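Long-range contact in putative calcium binding protein (Streptomyces coelicolor, PDB 3AKB), which binds calcium ions through EF-hand helix-loop-helix motifs and appears to serve in calcium-mediated regulation in this bacterium: residues L56-R66 / A81-F92. The protein carries 2 engineered substitutions. Numbering follows the deposited sequence.
With CA (calcium ion), chain F.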
ATOM      1  N   LEU A  56       6.123  -6.607   2.791  1.00  9.15           N
ATOM      2  CA  LEU A  56       6.243  -5.162   2.572  1.00  8.93           C
ATOM      3  C   LEU A  56       6.735  -4.490   3.849  1.00  8.95           C
ATOM      4  O   LEU A  56       7.574  -3.602   3.784  1.00  9.61           O
ATOM      5  CB  LEU A  56       4.924  -4.561   2.090  1.00 10.29           C
ATOM      6  CG  LEU A  56       4.868  -3.059   1.777  1.00 12.21           C
ATOM      7  CD1 LEU A  56       6.067  -2.608   0.950  1.00 12.52           C
ATOM      8  CD2 LEU A  56       3.574  -2.775   1.039  1.00 14.83           C
ATOM      9  N   TRP A  57       6.182  -4.886   4.996  1.00  8.12           N
ATOM     10  CA  TRP A  57       6.683  -4.416   6.261  1.00  8.59           C
ATOM     11  C   TRP A  57       8.193  -4.636   6.371  1.00  8.96           C
ATOM     12  O   TRP A  57       8.913  -3.709   6.738  1.00  8.74           O
ATOM     13  CB  TRP A  57       5.947  -5.128   7.413  1.00  8.82           C
ATOM     14  CG  TRP A  57       6.757  -5.133   8.673  1.00  9.25           C
ATOM     15  CD1 TRP A  57       7.336  -6.225   9.272  1.00  8.77           C
ATOM     16  CD2 TRP A  57       7.111  -3.990   9.479  1.00  9.87           C
ATOM     17  NE1 TRP A  57       8.007  -5.839  10.416  1.00 11.53           N
ATOM     18  CE2 TRP A  57       7.896  -4.475  10.558  1.00  8.96           C
ATOM     19  CE3 TRP A  57       6.837  -2.611   9.399  1.00 11.11           C
ATOM     20  CZ2 TRP A  57       8.400  -3.626  11.559  1.00 10.81           C
ATOM     21  CZ3 TRP A  57       7.363  -1.767  10.390  1.00 11.08           C
ATOM     22  CH2 TRP A  57       8.128  -2.280  11.456  1.00  8.77           C
ATOM     23  N   GLN A  58       8.664  -5.848   6.076  1.00  9.81           N
ATOM     24  CA  GLN A  58      10.110  -6.120   6.178  1.00 10.56           C
ATOM     25  C   GLN A  58      10.896  -5.242   5.222  1.00 11.47           C
ATOM     26  O   GLN A  58      11.991  -4.794   5.558  1.00 12.14           O
ATOM     27  CB  GLN A  58      10.449  -7.584   5.926  1.00 12.07           C
ATOM     28  CG  GLN A  58       9.855  -8.539   6.959  1.00 12.80           C
ATOM     29  CD  GLN A  58      10.308  -8.322   8.419  1.00 16.10           C
ATOM     30  OE1 GLN A  58       9.749  -8.932   9.346  1.00 19.73           O
ATOM     31  NE2 GLN A  58      11.291  -7.451   8.634  1.00 17.33           N
ATOM     32  N   GLY A  59      10.329  -4.972   4.053  1.00 10.98           N
ATOM     33  CA  GLY A  59      11.007  -4.099   3.085  1.00 12.47           C
ATOM     34  C   GLY A  59      11.135  -2.693   3.634  1.00 12.61           C
ATOM     35  O   GLY A  59      12.178  -2.050   3.499  1.00 14.51           O
ATOM     36  N   LEU A  60      10.068  -2.194   4.252  1.00 12.17           N
ATOM     37  CA  LEU A  60      10.133  -0.837   4.783  1.00 12.30           C
ATOM     38  C   LEU A  60      11.030  -0.757   6.010  1.00 12.06           C
ATOM     39  O   LEU A  60      11.836   0.183   6.138  1.00 12.35           O
ATOM     40  CB  LEU A  60       8.728  -0.294   5.090  1.00 12.09           C
ATOM     41  CG  LEU A  60       8.660   1.177   5.497  1.00 12.70           C
ATOM     42  CD1 LEU A  60       9.223   2.106   4.415  1.00 12.82           C
ATOM     43  CD2 LEU A  60       7.254   1.579   5.884  1.00 13.11           C
ATOM     44  N   ALA A  61      10.872  -1.717   6.918  1.00 11.82           N
ATOM     45  CA  ALA A  61      11.701  -1.782   8.119  1.00 11.90           C
ATOM     46  C   ALA A  61      13.183  -1.853   7.736  1.00 13.17           C
ATOM     47  O   ALA A  61      14.019  -1.207   8.386  1.00 13.41           O
ATOM     48  CB  ALA A  61      11.291  -2.980   8.990  1.00 11.09           C
ATOM     49  N   GLY A  62      13.507  -2.610   6.680  1.00 14.12           N
ATOM     50  CA  GLY A  62      14.909  -2.737   6.218  1.00 15.51           C
ATOM     51  C   GLY A  62      15.521  -1.404   5.820  1.00 16.48           C
ATOM     52  O   GLY A  62      16.728  -1.153   6.043  1.00 18.23           O
ATOM     53  N   ILE A  63      14.699  -0.535   5.246  1.00 16.22           N
ATOM     54  CA  ILE A  63      15.124   0.802   4.828  1.00 16.47           C
ATOM     55  C   ILE A  63      15.151   1.804   5.987  1.00 16.15           C
ATOM     56  O   ILE A  63      16.096   2.591   6.100  1.00 17.46           O
ATOM     57  CB  ILE A  63      14.208   1.338   3.701  1.00 17.62           C
ATOM     58  CG1 ILE A  63      14.507   0.587   2.396  1.00 18.61           C
ATOM     59  CG2 ILE A  63      14.338   2.858   3.542  1.00 19.41           C
ATOM     60  CD1 ILE A  63      13.303   0.458   1.440  1.00 20.20           C
ATOM     61  N   ALA A  64      14.137   1.757   6.848  1.00 14.67           N
ATOM     62  CA  ALA A  64      13.817   2.860   7.776  1.00 14.80           C
ATOM     63  C   ALA A  64      14.042   2.600   9.264  1.00 14.35           C
ATOM     64  O   ALA A  64      14.241   3.556  10.032  1.00 14.53           O
ATOM     65  CB  ALA A  64      12.369   3.312   7.563  1.00 14.72           C
ATOM     66  N   ASP A  65      14.010   1.337   9.678  1.00 14.00           N
ATOM     67  CA  ASP A  65      14.099   1.011  11.101  1.00 14.33           C
ATOM     68  C   ASP A  65      15.558   0.921  11.510  1.00 16.05           C
ATOM     69  O   ASP A  65      16.100  -0.170  11.656  1.00 17.78           O
ATOM     70  CB  ASP A  65      13.369  -0.306  11.431  1.00 13.54           C
ATOM     71  CG  ASP A  65      13.430  -0.660  12.899  1.00 14.50           C
ATOM     72  OD1 ASP A  65      13.571   0.246  13.727  1.00 16.43           O
ATOM     73  OD2 ASP A  65      13.329  -1.857  13.229  1.00 14.38           O
ATOM     74  N   ARG A  66      16.177   2.070  11.738  1.00 17.16           N
ATOM     75  CA  ARG A  66      17.630   2.096  11.911  1.00 19.15           C
ATOM     76  C   ARG A  66      18.138   1.701  13.309  1.00 19.41           C
ATOM     77  O   ARG A  66      19.312   1.346  13.449  1.00 21.59           O
ATOM     78  CB  ARG A  66      18.241   3.398  11.377  1.00 20.01           C
ATOM     79  CG  ARG A  66      18.311   3.467   9.828  1.00 21.77           C
ATOM     80  CD  ARG A  66      19.123   2.296   9.224  1.00 23.90           C
ATOM     81  NE  ARG A  66      18.688   1.940   7.867  1.00 28.17           N
ATOM     82  CZ  ARG A  66      19.465   1.990   6.784  1.00 30.66           C
ATOM     83  NH1 ARG A  66      20.741   2.362   6.883  1.00 31.82           N
ATOM     84  NH2 ARG A  66      18.972   1.649   5.599  1.00 32.12           N
ATOM     85  N   ALA A  81      14.023   7.378   5.653  1.00 22.34           N
ATOM     86  CA  ALA A  81      13.294   6.655   4.615  1.00 20.93           C
ATOM     87  C   ALA A  81      12.999   7.463   3.353  1.00 19.88           C
ATOM     88  O   ALA A  81      13.072   6.924   2.258  1.00 19.66           O
ATOM     89  CB  ALA A  81      11.989   6.054   5.175  1.00 21.12           C
ATOM     90  N   VAL A  82      12.653   8.734   3.512  1.00 18.90           N
ATOM     91  CA  VAL A  82      12.252   9.567   2.369  1.00 18.72           C
ATOM     92  C   VAL A  82      13.290   9.593   1.245  1.00 19.15           C
ATOM     93  O   VAL A  82      12.943   9.327   0.088  1.00 17.36           O
ATOM     94  CB  VAL A  82      11.869  11.002   2.801  1.00 18.25           C
ATOM     95  CG1 VAL A  82      11.565  11.896   1.578  1.00 19.40           C
ATOM     96  CG2 VAL A  82      10.691  10.960   3.742  1.00 18.41           C
ATOM     97  N   LYS A  83      14.540   9.928   1.579  1.00 20.06           N
ATOM     98  CA  LYS A  83      15.613   9.970   0.578  1.00 22.58           C
ATOM     99  C   LYS A  83      15.839   8.600  -0.044  1.00 22.46           C
ATOM    100  O   LYS A  83      15.898   8.469  -1.266  1.00 22.75           O
ATOM    101  CB  LYS A  83      16.930  10.502   1.160  1.00 22.40           C
ATOM    102  CG  LYS A  83      18.124  10.250   0.220  1.00 23.80           C
ATOM    103  CD  LYS A  83      19.399  10.981   0.626  1.00 25.23           C
ATOM    104  CE  LYS A  83      20.625  10.355  -0.056  1.00 28.54           C
ATOM    105  NZ  LYS A  83      20.948   8.971   0.465  1.00 31.75           N
ATOM    106  N   ARG A  84      15.962   7.582   0.803  1.00 23.42           N
ATOM    107  CA  ARG A  84      16.186   6.225   0.325  1.00 23.92           C
ATOM    108  C   ARG A  84      15.059   5.764  -0.610  1.00 23.66           C
ATOM    109  O   ARG A  84      15.318   5.151  -1.643  1.00 23.80           O
ATOM    110  CB  ARG A  84      16.401   5.254   1.494  1.00 24.33           C
ATOM    111  CG  ARG A  84      17.664   5.537   2.309  1.00 27.16           C
ATOM    112  CD  ARG A  84      18.271   4.248   2.851  1.00 31.49           C
ATOM    113  NE  ARG A  84      19.017   4.448   4.094  1.00 35.24           N
ATOM    114  CZ  ARG A  84      20.310   4.760   4.165  1.00 36.95           C
ATOM    115  NH1 ARG A  84      21.031   4.930   3.063  1.00 38.31           N
ATOM    116  NH2 ARG A  84      20.883   4.916   5.349  1.00 37.64           N
ATOM    117  N   LEU A  85      13.808   6.071  -0.264  1.00 23.55           N
ATOM    118  CA  LEU A  85      12.683   5.729  -1.139  1.00 23.47           C
ATOM    119  C   LEU A  85      12.758   6.477  -2.464  1.00 23.92           C
ATOM    120  O   LEU A  85      12.533   5.883  -3.524  1.00 24.37           O
ATOM    121  CB  LEU A  85      11.343   6.021  -0.463  1.00 22.44           C
ATOM    122  CG  LEU A  85      10.954   5.096   0.691  1.00 22.15           C
ATOM    123  CD1 LEU A  85       9.659   5.577   1.314  1.00 21.03           C
ATOM    124  CD2 LEU A  85      10.838   3.653   0.221  1.00 21.80           C
ATOM    125  N   ARG A  86      13.081   7.774  -2.395  1.00 24.07           N
ATOM    126  CA  ARG A  86      13.211   8.615  -3.585  1.00 24.22           C
ATOM    127  C   ARG A  86      14.349   8.130  -4.485  1.00 24.13           C
ATOM    128  O   ARG A  86      14.215   8.146  -5.710  1.00 24.76           O
ATOM    129  CB  ARG A  86      13.442  10.086  -3.205  1.00 24.12           C
ATOM    130  CG  ARG A  86      13.732  10.999  -4.409  1.00 23.50           C
ATOM    131  CD  ARG A  86      14.140  12.420  -3.999  1.00 25.20           C
ATOM    132  NE  ARG A  86      13.173  13.013  -3.092  1.00 25.97           N
ATOM    133  CZ  ARG A  86      13.443  13.432  -1.860  1.00 24.28           C
ATOM    134  NH1 ARG A  86      14.680  13.368  -1.362  1.00 26.10           N
ATOM    135  NH2 ARG A  86      12.474  13.932  -1.127  1.00 23.30           N
ATOM    136  N   ASP A  87      15.444   7.685  -3.875  1.00 24.10           N
ATOM    137  CA  ASP A  87      16.614   7.211  -4.624  1.00 24.26           C
ATOM    138  C   ASP A  87      16.415   5.850  -5.300  1.00 24.07           C
ATOM    139  O   ASP A  87      16.871   5.656  -6.428  1.00 24.77           O
ATOM    140  CB  ASP A  87      17.867   7.204  -3.744  1.00 24.45           C
ATOM    141  CG  ASP A  87      18.399   8.604  -3.450  1.00 26.09           C
ATOM    142  OD1 ASP A  87      17.882   9.601  -4.001  1.00 28.90           O
ATOM    143  OD2 ASP A  87      19.349   8.695  -2.655  1.00 29.37           O
ATOM    144  N   LYS A  88      15.733   4.920  -4.624  1.00 23.27           N
ATOM    145  CA  LYS A  88      15.468   3.583  -5.187  1.00 22.91           C
ATOM    146  C   LYS A  88      13.965   3.164  -5.151  1.00 21.34           C
ATOM    147  O   LYS A  88      13.619   2.135  -4.553  1.00 20.93           O
ATOM    148  CB  LYS A  88      16.376   2.513  -4.543  1.00 23.47           C
ATOM    149  CG  LYS A  88      16.242   2.363  -3.022  1.00 25.33           C
ATOM    150  CD  LYS A  88      17.147   1.249  -2.472  1.00 24.38           C
ATOM    151  CE  LYS A  88      16.700   0.773  -1.076  1.00 26.51           C
ATOM    152  NZ  LYS A  88      17.713  -0.126  -0.417  1.00 26.35           N
ATOM    153  N   PRO A  89      13.086   3.942  -5.823  1.00 19.99           N
ATOM    154  CA  PRO A  89      11.627   3.712  -5.801  1.00 19.74           C
ATOM    155  C   PRO A  89      11.169   2.401  -6.444  1.00 19.33           C
ATOM    156  O   PRO A  89      10.263   1.730  -5.903  1.00 18.19           O
ATOM    157  CB  PRO A  89      11.068   4.925  -6.569  1.00 19.95           C
ATOM    158  CG  PRO A  89      12.191   5.391  -7.418  1.00 20.53           C
ATOM    159  CD  PRO A  89      13.436   5.110  -6.654  1.00 20.18           C
ATOM    160  N   ASP A  90      11.769   2.034  -7.578  1.00 18.06           N
ATOM    161  CA  ASP A  90      11.412   0.792  -8.275  1.00 17.42           C
ATOM    162  C   ASP A  90      11.759  -0.438  -7.442  1.00 16.68           C
ATOM    163  O   ASP A  90      11.002  -1.405  -7.412  1.00 15.46           O
ATOM    164  CB  ASP A  90      12.130   0.697  -9.629  1.00 17.93           C
ATOM    165  CG  ASP A  90      11.439   1.484 -10.725  1.00 21.44           C
ATOM    166  OD1 ASP A  90      10.633   2.391 -10.416  1.00 24.73           O
ATOM    167  OD2 ASP A  90      11.728   1.176 -11.910  1.00 25.29           O
ATOM    168  N   ARG A  91      12.918  -0.409  -6.790  1.00 16.27           N
ATOM    169  CA  ARG A  91      13.314  -1.519  -5.923  1.00 16.47           C
ATOM    170  C   ARG A  91      12.333  -1.661  -4.749  1.00 16.06           C
ATOM    171  O   ARG A  91      11.923  -2.773  -4.390  1.00 15.70           O
ATOM    172  CB  ARG A  91      14.752  -1.334  -5.429  1.00 17.71           C
ATOM    173  CG  ARG A  91      15.816  -1.943  -6.354  1.00 19.98           C
ATOM    174  CD  ARG A  91      16.995  -2.441  -5.522  1.00 24.64           C
ATOM    175  NE  ARG A  91      17.992  -1.400  -5.386  1.00 26.35           N
ATOM    176  CZ  ARG A  91      19.016  -1.414  -4.540  1.00 24.43           C
ATOM    177  NH1 ARG A  91      19.219  -2.426  -3.700  1.00 20.12           N
ATOM    178  NH2 ARG A  91      19.842  -0.382  -4.533  1.00 24.99           N
ATOM    179  N   PHE A  92      11.936  -0.535  -4.164  1.00 14.98           N
ATOM    180  CA  PHE A  92      10.957  -0.603  -3.084  1.00 13.93           C
ATOM    181  C   PHE A  92       9.619  -1.148  -3.591  1.00 13.72           C
ATOM    182  O   PHE A  92       9.029  -2.024  -2.963  1.00 12.64           O
ATOM    183  CB  PHE A  92      10.754   0.743  -2.402  1.00 13.61           C
ATOM    184  CG  PHE A  92       9.773   0.685  -1.249  1.00 14.09           C
ATOM    185  CD1 PHE A  92      10.059  -0.055  -0.110  1.00 15.60           C
ATOM    186  CD2 PHE A  92       8.582   1.375  -1.309  1.00 13.61           C
ATOM    187  CE1 PHE A  92       9.156  -0.095   0.961  1.00 13.89           C
ATOM    188  CE2 PHE A  92       7.666   1.342  -0.225  1.00 13.33           C
ATOM    189  CZ  PHE A  92       7.958   0.586   0.899  1.00 14.41           C
TER
HETATM  190 CA    CA F 172      12.959   2.138  15.120  1.00 11.76          CA
HETATM  191  O   HOH W   1      17.085   5.239   6.651  1.00 40.92           O
HETATM  192  O   HOH W   2      12.440   3.673  17.039  1.00 20.01           O
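The Phe92 ring turns its edge to the helix 44-64 backbone, with CE1 4.0 Å from Leu60 N, while Leu85 CD2 lies over one face, towards the rim. Arg84 NE sits over one face of the Arg66 guanidinium, the two planes only 9° apart, and Ile63 O lies at the edge of the Arg84 guanidinium, near its plane. Ile63, Ala64, Ala81 and Arg84 join the entering and exiting helices of an EF-hand, whose segments 56-64 and 81-87 cross at 115°; Phe92 packs on the entering helix from helix 89-107, which follows. With its CG anti to the backbone N (chi1 -178°), Phe92 fits as a knob among Leu56, Gly59, Leu60 and Ile63, Leu56 CD1 reaching Phe92 CZ at 3.7 Å. Ile63 returns the fit, a knob among Ala81, Arg84, Leu85 and Phe92, its CG2 3.8 Å from Arg84 CB. Nearer the loop, Ala64 CB and Ala81 CB are 3.7 Å apart. Asp65 OD1 binds the calcium there, with the carboxylates of Asp67, Asp69 and Glu76, the backbone O of Arg71 and a water. In Arg66, the next loop residue, NH1 comes 3.0 Å from Arg84 NH2, two donors with no hydrogen bond between them, a like-charge pairing probably eased by the Ile63 carbonyl. Arg66 NE and NH2 both bond weakly to Ile63 O, which also accepts a hydrogen bond from a water at 2.9 Å; that water in turn accepts a weak one from Arg84 NE.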